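Local coordinates for NanS-p (Escherichia phage vB_EcoP_24B, PDB 6YP6), which probably binds carbohydrate as part of a conserved phage-encoded carbohydrate esterase, at residues 15-20 and 54-59; 98-103 and 161-166; 194-199 and 210-215. All coordinates share one frame; numbering follows the deposited sequence.

Contact 1. Residues 15-20 and 54-59; sequences GSLKVQ and WVLEYA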
loop_
_atom_site.group_PDB
_atom_site.type_symbol
_atom_site.label_atom_id
_atom_site.label_comp_id
_atom_site.label_asym_id
_atom_site.label_seq_id
_atom_site.Cartn_x
_atom_site.Cartn_y
_atom_site.Cartn_z
ATOM N N GLY A 15 -13.916 13.293 3.990
ATOM C CA GLY A 15 -12.670 12.848 3.401
ATOM C C GLY A 15 -11.420 13.349 4.072
ATOM O O GLY A 15 -10.337 13.221 3.499
ATOM N N SER A 16 -11.519 13.901 5.271
ATOM C CA SER A 16 -10.361 14.498 5.916
ATOM C C SER A 16 -9.414 13.432 6.462
ATOM O O SER A 16 -9.773 12.680 7.373
ATOM C CB SER A 16 -10.812 15.404 7.054
ATOM O OG SER A 16 -9.679 15.803 7.803
ATOM N N LEU A 17 -8.191 13.416 5.934
ATOM C CA LEU A 17 -7.126 12.592 6.490
ATOM C C LEU A 17 -6.830 12.993 7.926
ATOM O O LEU A 17 -6.635 12.130 8.795
ATOM C CB LEU A 17 -5.870 12.761 5.632
ATOM C CG LEU A 17 -5.936 12.042 4.286
ATOM C CD1 LEU A 17 -5.087 12.733 3.219
ATOM C CD2 LEU A 17 -5.499 10.588 4.475
ATOM N N LYS A 18 -6.790 14.304 8.186
ATOM C CA LYS A 18 -6.456 14.801 9.513
ATOM C C LYS A 18 -7.464 14.327 10.548
ATOM O O LYS A 18 -7.086 13.829 11.611
ATOM C CB LYS A 18 -6.408 16.328 9.477
ATOM C CG LYS A 18 -5.999 16.962 10.783
ATOM C CD LYS A 18 -6.027 18.473 10.687
ATOM C CE LYS A 18 -5.049 18.998 9.649
ATOM N NZ LYS A 18 -5.013 20.486 9.638
ATOM N N VAL A 19 -8.758 14.494 10.266
ATOM C CA VAL A 19 -9.786 14.090 11.223
ATOM C C VAL A 19 -9.713 12.599 11.484
ATOM O O VAL A 19 -9.987 12.139 12.602
ATOM C CB VAL A 19 -11.173 14.512 10.708
ATOM C CG1 VAL A 19 -12.285 13.893 11.548
ATOM C CG2 VAL A 19 -11.297 16.029 10.682
ATOM N N GLN A 20 -9.328 11.820 10.468
ATOM C CA GLN A 20 -9.252 10.369 10.572
ATOM C C GLN A 20 -7.943 9.873 11.183
ATOM O O GLN A 20 -7.746 8.660 11.262
ATOM C CB GLN A 20 -9.514 9.725 9.202
ATOM C CG GLN A 20 -10.943 9.955 8.743
ATOM C CD GLN A 20 -11.248 9.316 7.403
ATOM O OE1 GLN A 20 -11.125 8.108 7.231
ATOM N NE2 GLN A 20 -11.665 10.128 6.451
ATOM N N TRP A 54 4.891 12.879 -1.777
ATOM C CA TRP A 54 3.889 12.914 -0.729
ATOM C C TRP A 54 3.936 11.629 0.084
ATOM O O TRP A 54 4.306 10.561 -0.407
ATOM C CB TRP A 54 2.472 13.156 -1.250
ATOM C CG TRP A 54 1.965 12.230 -2.293
ATOM C CD1 TRP A 54 1.921 12.484 -3.619
ATOM C CD2 TRP A 54 1.392 10.920 -2.111
ATOM N NE1 TRP A 54 1.381 11.426 -4.289
ATOM C CE2 TRP A 54 1.040 10.450 -3.386
ATOM C CE3 TRP A 54 1.147 10.107 -0.995
ATOM C CZ2 TRP A 54 0.478 9.199 -3.587
ATOM C CZ3 TRP A 54 0.577 8.857 -1.195
ATOM C CH2 TRP A 54 0.250 8.415 -2.486
ATOM N N VAL A 55 3.575 11.759 1.356
ATOM C CA VAL A 55 3.554 10.642 2.289
ATOM C C VAL A 55 2.340 10.783 3.192
ATOM O O VAL A 55 2.116 11.844 3.781
ATOM C CB VAL A 55 4.821 10.573 3.169
ATOM C CG1 VAL A 55 4.774 9.317 4.051
ATOM C CG2 VAL A 55 6.079 10.578 2.341
ATOM N N LEU A 56 1.581 9.707 3.319
ATOM C CA LEU A 56 0.524 9.569 4.304
ATOM C C LEU A 56 0.971 8.523 5.308
ATOM O O LEU A 56 1.505 7.490 4.918
ATOM C CB LEU A 56 -0.765 9.079 3.648
ATOM C CG LEU A 56 -1.207 9.836 2.401
ATOM C CD1 LEU A 56 -2.459 9.170 1.848
ATOM C CD2 LEU A 56 -1.456 11.299 2.674
ATOM N N GLU A 57 0.756 8.777 6.595
ATOM C CA GLU A 57 1.188 7.855 7.634
ATOM C C GLU A 57 0.089 7.639 8.660
ATOM O O GLU A 57 -0.618 8.578 9.041
ATOM C CB GLU A 57 2.443 8.361 8.389
ATOM C CG GLU A 57 3.628 8.614 7.491
ATOM C CD GLU A 57 4.776 9.303 8.192
ATOM O OE1 GLU A 57 4.905 9.167 9.420
ATOM O OE2 GLU A 57 5.571 9.973 7.503
ATOM N N TYR A 58 0.008 6.407 9.165
ATOM C CA TYR A 58 -0.861 6.086 10.280
ATOM C C TYR A 58 -0.075 5.236 11.272
ATOM O O TYR A 58 0.694 4.348 10.881
ATOM C CB TYR A 58 -2.116 5.329 9.804
ATOM C CG TYR A 58 -3.205 5.287 10.848
ATOM C CD1 TYR A 58 -3.180 4.341 11.866
ATOM C CD2 TYR A 58 -4.231 6.217 10.851
ATOM C CE1 TYR A 58 -4.182 4.302 12.852
ATOM C CE2 TYR A 58 -5.224 6.198 11.829
ATOM C CZ TYR A 58 -5.194 5.233 12.824
ATOM O OH TYR A 58 -6.174 5.215 13.791
ATOM N N ALA A 59 -0.297 5.498 12.557
ATOM C CA ALA A 59 0.299 4.735 13.660
ATOM C C ALA A 59 -0.377 3.372 13.758
ATOM O O ALA A 59 -1.454 3.231 14.341
ATOM C CB ALA A 59 0.144 5.528 14.950
#
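Leu-17 and Leu-56 meet at a margin of the beta-sandwich interior, where loop 15-20 lies against strand 55-59. Their CD1 and CD2 methyls, respectively, are 3.9 Å apart; the two side chains cross at about a right angle, and the branch ends do the touching. Leu-17 CA and Leu-56 CA are 8.5 Å apart, a gap the two side chains bridge because each sets out toward the other segment.

The second touch is polar on one side. Tyr-58 has CG anti to its backbone N (chi1 -165°), and its ring edge comes up to the loop, with CE2 3.6 Å from Gln-20 O and that oxygen lying in the ring plane. No hydrogen bond spans the segments. The loop is shaped from within: Ser-16 OG accepts from Val-19 N at 2.9 Å, a nearly straight ST-motif bond (174°). Gln-20 OE1 accepts from Leu-9 N, tying the loop to strand 3-9.

Residues 15-20 lie in the connection from strand 3-9 of one sheet to strand 23-25 of the other. Strand 55-59 lies between 23-25 and 193-197, while Leu-45 of strand 41-46 packs on Leu-56 from the opposing sheet.

Contact 2. Residues 98-103 and 161-166; sequences SLPQGV and GNNSLQ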
loop_
_atom_site.group_PDB
_atom_site.type_symbol
_atom_site.label_atom_id
_atom_site.label_comp_id
_atom_site.label_asym_id
_atom_site.label_seq_id
_atom_site.Cartn_x
_atom_site.Cartn_y
_atom_site.Cartn_z
ATOM N N SER A 98 9.309 -5.077 16.057
ATOM C CA SER A 98 9.580 -6.438 16.483
ATOM C C SER A 98 8.632 -7.351 15.727
ATOM O O SER A 98 7.618 -6.911 15.179
ATOM C CB SER A 98 9.389 -6.608 17.997
ATOM O OG SER A 98 8.016 -6.540 18.348
ATOM N N LEU A 99 8.989 -8.618 15.686
ATOM C CA LEU A 99 8.101 -9.693 15.288
ATOM C C LEU A 99 7.789 -10.542 16.514
ATOM O O LEU A 99 8.524 -10.505 17.507
ATOM C CB LEU A 99 8.754 -10.562 14.209
ATOM C CG LEU A 99 8.936 -9.858 12.862
ATOM C CD1 LEU A 99 9.811 -10.683 11.942
ATOM C CD2 LEU A 99 7.590 -9.590 12.208
ATOM N N PRO A 100 6.699 -11.303 16.492
ATOM C CA PRO A 100 6.350 -12.126 17.657
ATOM C C PRO A 100 7.449 -13.130 17.980
ATOM O O PRO A 100 8.261 -13.502 17.132
ATOM C CB PRO A 100 5.062 -12.831 17.219
ATOM C CG PRO A 100 4.483 -11.947 16.139
ATOM C CD PRO A 100 5.672 -11.361 15.435
ATOM N N GLN A 101 7.466 -13.579 19.231
ATOM C CA GLN A 101 8.453 -14.572 19.639
ATOM C C GLN A 101 8.400 -15.776 18.703
ATOM O O GLN A 101 7.327 -16.306 18.410
ATOM C CB GLN A 101 8.204 -15.028 21.081
ATOM C CG GLN A 101 8.979 -16.295 21.500
ATOM C CD GLN A 101 10.482 -16.174 21.305
ATOM O OE1 GLN A 101 11.032 -15.071 21.303
ATOM N NE2 GLN A 101 11.155 -17.312 21.140
ATOM N N GLY A 102 9.564 -16.208 18.238
ATOM C CA GLY A 102 9.631 -17.368 17.379
ATOM C C GLY A 102 9.275 -17.118 15.934
ATOM O O GLY A 102 9.192 -18.076 15.156
ATOM N N VAL A 103 9.056 -15.866 15.551
ATOM C CA VAL A 103 8.789 -15.481 14.171
ATOM C C VAL A 103 9.997 -14.709 13.665
ATOM O O VAL A 103 10.468 -13.767 14.318
ATOM C CB VAL A 103 7.501 -14.648 14.075
ATOM C CG1 VAL A 103 7.267 -14.211 12.646
ATOM C CG2 VAL A 103 6.315 -15.440 14.619
ATOM N N GLY A 161 -2.968 -15.973 9.353
ATOM C CA GLY A 161 -2.970 -16.217 10.778
ATOM C C GLY A 161 -1.990 -17.313 11.147
ATOM O O GLY A 161 -1.212 -17.814 10.328
ATOM N N ASN A 162 -2.024 -17.651 12.427
ATOM C CA ASN A 162 -1.108 -18.632 12.992
ATOM C C ASN A 162 0.343 -18.230 12.782
ATOM O O ASN A 162 1.232 -19.079 12.742
ATOM C CB ASN A 162 -1.376 -20.030 12.440
ATOM C CG ASN A 162 -2.653 -20.630 13.000
ATOM O OD1 ASN A 162 -3.576 -20.953 12.260
ATOM N ND2 ASN A 162 -2.709 -20.768 14.318
ATOM N N ASN A 163 0.587 -16.923 12.666
ATOM C CA ASN A 163 1.910 -16.331 12.470
ATOM C C ASN A 163 2.530 -16.698 11.132
ATOM O O ASN A 163 3.725 -16.445 10.921
ATOM C CB ASN A 163 2.877 -16.615 13.618
ATOM C CG ASN A 163 2.549 -15.810 14.855
ATOM O OD1 ASN A 163 1.861 -14.783 14.793
ATOM N ND2 ASN A 163 3.051 -16.264 15.992
ATOM N N SER A 164 1.746 -17.214 10.196
ATOM C CA SER A 164 2.268 -17.483 8.868
ATOM C C SER A 164 2.666 -16.177 8.182
ATOM O O SER A 164 1.915 -15.199 8.187
ATOM C CB SER A 164 1.219 -18.198 8.021
ATOM O OG SER A 164 1.672 -18.332 6.682
ATOM N N LEU A 165 3.831 -16.183 7.567
ATOM C CA LEU A 165 4.320 -15.065 6.767
ATOM C C LEU A 165 3.983 -15.234 5.290
ATOM O O LEU A 165 4.460 -14.466 4.454
ATOM C CB LEU A 165 5.823 -14.896 7.011
ATOM C CG LEU A 165 6.193 -14.543 8.461
ATOM C CD1 LEU A 165 7.669 -14.770 8.726
ATOM C CD2 LEU A 165 5.831 -13.108 8.776
ATOM N N GLN A 166 3.157 -16.215 4.951
ATOM C CA GLN A 166 2.712 -16.446 3.583
ATOM C C GLN A 166 1.449 -15.639 3.317
ATOM O O GLN A 166 0.383 -15.929 3.875
ATOM C CB GLN A 166 2.464 -17.934 3.377
ATOM C CG GLN A 166 1.929 -18.263 2.009
ATOM C CD GLN A 166 1.865 -19.740 1.821
ATOM O OE1 GLN A 166 0.980 -20.409 2.383
ATOM N NE2 GLN A 166 2.813 -20.287 1.087
#
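Val-103 lays its CG2 methyl over one face of the Asn-163 side-chain amide, 3.6 Å from ND2 of Asn-163. The methyl is also 3.8 Å from CB of Asn-163 and stands well above the amide plane, so it rests on the flat of the group. Pro-100 comes to the same face beside it: its CG is 4.1 Å from OD1 of Asn-163 and its CB 4.2 Å from ND2 of Asn-163, with the two side chains running past each other in opposite directions. The asparagine thus offers an amide face to an aliphatic pair, and no hydrogen bond links the segments.

The two branches of Val-103 divide the work. CG1, anti to the backbone N (chi1 178°), goes to CD1 of Leu-165 at 4.0 Å, leaving CG2 for the amide.

Two tight turns present these groups. A type II beta turn from Pro-100 to Val-103, closed by Val-103 N to Pro-100 O at 3.0 Å, brings proline and valine together at its ends. Opposite it, a type I' turn runs from Gly-161 to Ser-164 and places Asn-163 at its third position with positive phi (66°), its CB directed at the other loop.

The contact is at the surface. Residues 161-166 turn the chain from strand 152-159 into its antiparallel partner 166-171 in one sheet, whereas 98-103 belongs to the connection between strands 88-95 and 113-121 of the other. Leu-67 of helix 64-69 touches Pro-100, Asn-163 and Leu-165, so a helix residue contacts both loops.

Contact 3. Residues 194-199 and 210-215; sequences LHVTDI and DSIAVE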
loop_
_atom_site.group_PDB
_atom_site.type_symbol
_atom_site.label_atom_id
_atom_site.label_comp_id
_atom_site.label_asym_id
_atom_site.label_seq_id
_atom_site.Cartn_x
_atom_site.Cartn_y
_atom_site.Cartn_z
ATOM N N LEU A 194 2.227 2.610 9.098
ATOM C CA LEU A 194 1.970 2.383 7.688
ATOM C C LEU A 194 2.238 3.685 6.951
ATOM O O LEU A 194 1.692 4.731 7.303
ATOM C CB LEU A 194 0.526 1.943 7.469
ATOM C CG LEU A 194 0.129 1.735 6.008
ATOM C CD1 LEU A 194 0.908 0.589 5.371
ATOM C CD2 LEU A 194 -1.369 1.482 5.901
ATOM N N HIS A 195 3.110 3.613 5.946
ATOM C CA HIS A 195 3.501 4.745 5.120
ATOM C C HIS A 195 3.031 4.488 3.699
ATOM O O HIS A 195 3.330 3.443 3.119
ATOM C CB HIS A 195 5.004 4.887 5.066
ATOM C CG HIS A 195 5.650 4.976 6.385
ATOM N ND1 HIS A 195 6.099 6.160 6.922
ATOM C CD2 HIS A 195 5.936 4.008 7.279
ATOM C CE1 HIS A 195 6.637 5.913 8.103
ATOM N NE2 HIS A 195 6.549 4.612 8.342
ATOM N N VAL A 196 2.285 5.435 3.156
ATOM C CA VAL A 196 1.823 5.378 1.777
ATOM C C VAL A 196 2.439 6.581 1.074
ATOM O O VAL A 196 2.329 7.706 1.561
ATOM C CB VAL A 196 0.288 5.421 1.704
ATOM C CG1 VAL A 196 -0.170 5.159 0.288
ATOM C CG2 VAL A 196 -0.316 4.411 2.664
ATOM N N THR A 197 3.121 6.349 -0.045
ATOM C CA THR A 197 3.907 7.422 -0.650
ATOM C C THR A 197 4.026 7.225 -2.147
ATOM O O THR A 197 3.996 6.097 -2.621
ATOM C CB THR A 197 5.312 7.462 -0.006
ATOM O OG1 THR A 197 6.102 8.484 -0.615
ATOM C CG2 THR A 197 6.050 6.135 -0.151
ATOM N N ASP A 198 4.219 8.316 -2.884
ATOM C CA ASP A 198 4.559 8.188 -4.302
ATOM C C ASP A 198 6.067 8.083 -4.555
ATOM O O ASP A 198 6.472 8.115 -5.716
ATOM C CB ASP A 198 3.906 9.266 -5.177
ATOM C CG ASP A 198 4.538 10.634 -5.035
ATOM O OD1 ASP A 198 5.068 10.935 -3.953
ATOM O OD2 ASP A 198 4.496 11.409 -6.034
ATOM N N ILE A 199 6.871 7.897 -3.499
ATOM C CA ILE A 199 8.228 7.358 -3.580
ATOM C C ILE A 199 9.272 8.399 -3.972
ATOM O O ILE A 199 10.277 8.586 -3.274
ATOM C CB ILE A 199 8.306 6.139 -4.533
ATOM C CG1 ILE A 199 7.294 5.047 -4.157
ATOM C CG2 ILE A 199 9.726 5.575 -4.548
ATOM C CD1 ILE A 199 7.132 3.976 -5.234
ATOM N N ASP A 210 -9.953 5.767 -2.744
ATOM C CA ASP A 210 -11.274 5.586 -2.151
ATOM C C ASP A 210 -11.144 5.226 -0.673
ATOM O O ASP A 210 -11.810 5.820 0.181
ATOM C CB ASP A 210 -11.988 4.462 -2.915
ATOM C CG ASP A 210 -13.478 4.438 -2.688
ATOM O OD1 ASP A 210 -14.089 5.523 -2.611
ATOM O OD2 ASP A 210 -14.064 3.330 -2.682
ATOM N N SER A 211 -10.286 4.252 -0.379
ATOM C CA SER A 211 -10.082 3.788 0.979
ATOM C C SER A 211 -8.730 3.098 1.086
ATOM O O SER A 211 -8.179 2.596 0.100
ATOM C CB SER A 211 -11.187 2.810 1.380
ATOM O OG SER A 211 -11.162 1.663 0.549
ATOM N N ILE A 212 -8.215 3.085 2.319
ATOM C CA ILE A 212 -7.060 2.295 2.740
ATOM C C ILE A 212 -7.441 1.710 4.089
ATOM O O ILE A 212 -7.975 2.432 4.933
ATOM C CB ILE A 212 -5.803 3.166 2.937
ATOM C CG1 ILE A 212 -5.422 3.905 1.660
ATOM C CG2 ILE A 212 -4.626 2.323 3.441
ATOM C CD1 ILE A 212 -4.443 5.029 1.882
ATOM N N ALA A 213 -7.170 0.431 4.318
ATOM C CA ALA A 213 -7.475 -0.120 5.631
ATOM C C ALA A 213 -6.573 -1.297 5.954
ATOM O O ALA A 213 -6.065 -1.979 5.060
ATOM C CB ALA A 213 -8.935 -0.580 5.742
ATOM N N VAL A 214 -6.394 -1.538 7.249
ATOM C CA VAL A 214 -5.888 -2.808 7.745
ATOM C C VAL A 214 -6.957 -3.367 8.662
ATOM O O VAL A 214 -7.419 -2.670 9.574
ATOM C CB VAL A 214 -4.533 -2.677 8.461
ATOM C CG1 VAL A 214 -4.072 -4.047 8.936
ATOM C CG2 VAL A 214 -3.498 -2.050 7.541
ATOM N N GLU A 215 -7.360 -4.603 8.405
ATOM C CA GLU A 215 -8.380 -5.288 9.186
ATOM C C GLU A 215 -7.783 -6.572 9.737
ATOM O O GLU A 215 -6.913 -7.190 9.106
ATOM C CB GLU A 215 -9.608 -5.575 8.315
ATOM C CG GLU A 215 -10.361 -4.300 7.941
ATOM C CD GLU A 215 -11.398 -4.474 6.846
ATOM O OE1 GLU A 215 -11.274 -5.393 6.000
ATOM O OE2 GLU A 215 -12.351 -3.667 6.828
#
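Leu-194 pushes its CD2 methyl toward the hollow between Ile-212 and Val-214, reaching CG2 of Ile-212 at 4.2 Å and CG2 of Val-214 at 4.4 Å. With CG anti to the backbone N (chi1 177°) and chi2 near 65°, the leucine sends this one branch into the opposing strand's row of side chains. Ile-212 is the complementary bump, entering the hollow between Leu-194 and Val-196. Its two ends separate: CG2 takes the leucine, and CD1 at the end of the longer branch goes to CG2 of Val-196, 4.2 Å away. One isoleucine therefore touches both side chains that strand 194-197 directs inward, just as one leucine touches both of those from strand 211-215. The result is a staggered row in which Val-196, Ile-212, Leu-194 and Val-214 are met in turn from alternate sides.

The backbone geometry identifies this as face-to-face packing of two sheets. The segment axes approach to 10.4 Å, too far for strands hydrogen-bonded to each other, and their directions differ by 157°, close to antiparallel. Alternation of side chains along each strand supplies the spacing: residues two apart face inward, while Ala-213 turns its CB away. A classic beta bulge at Asp-210 and Ser-211, both facing Arg-76, marks where the chain turns a corner.

Neighbours from both sheets and adjoining loops complete the surroundings. Leu-6 touches both Leu-194 and Val-214, Phe-92 and Trp-54 touch Val-196, and Cys-75 and Trp-22 adjoin Ile-212.

All four touching residues are buried aliphatics, and no hydrogen bond or salt bridge crosses the gap. The two layers are consequently held here by dispersion and exclusion of water, and the fit of methyl groups probably helps to set their relative position.

In the fold
Contacts 1 and 3 are neighbours, with centres 9 Å apart, and they share a sheet: strands 55-59 and 193-197 pair directly, Leu-56 N lying 2.8 Å from Val-196 O in a backbone hydrogen bond. Contact 3 joins the two layers near the centre of the sandwich, whereas contact 1 adds a loop at its margin. Contact 2 stands apart, its centre 28 Å from that of contact 1 and 22 Å from that of contact 3, with nearest atoms about 13 and 10 Å away. Along the chain the three follow in series. None of the three can be tied to a carbohydrate site on this evidence.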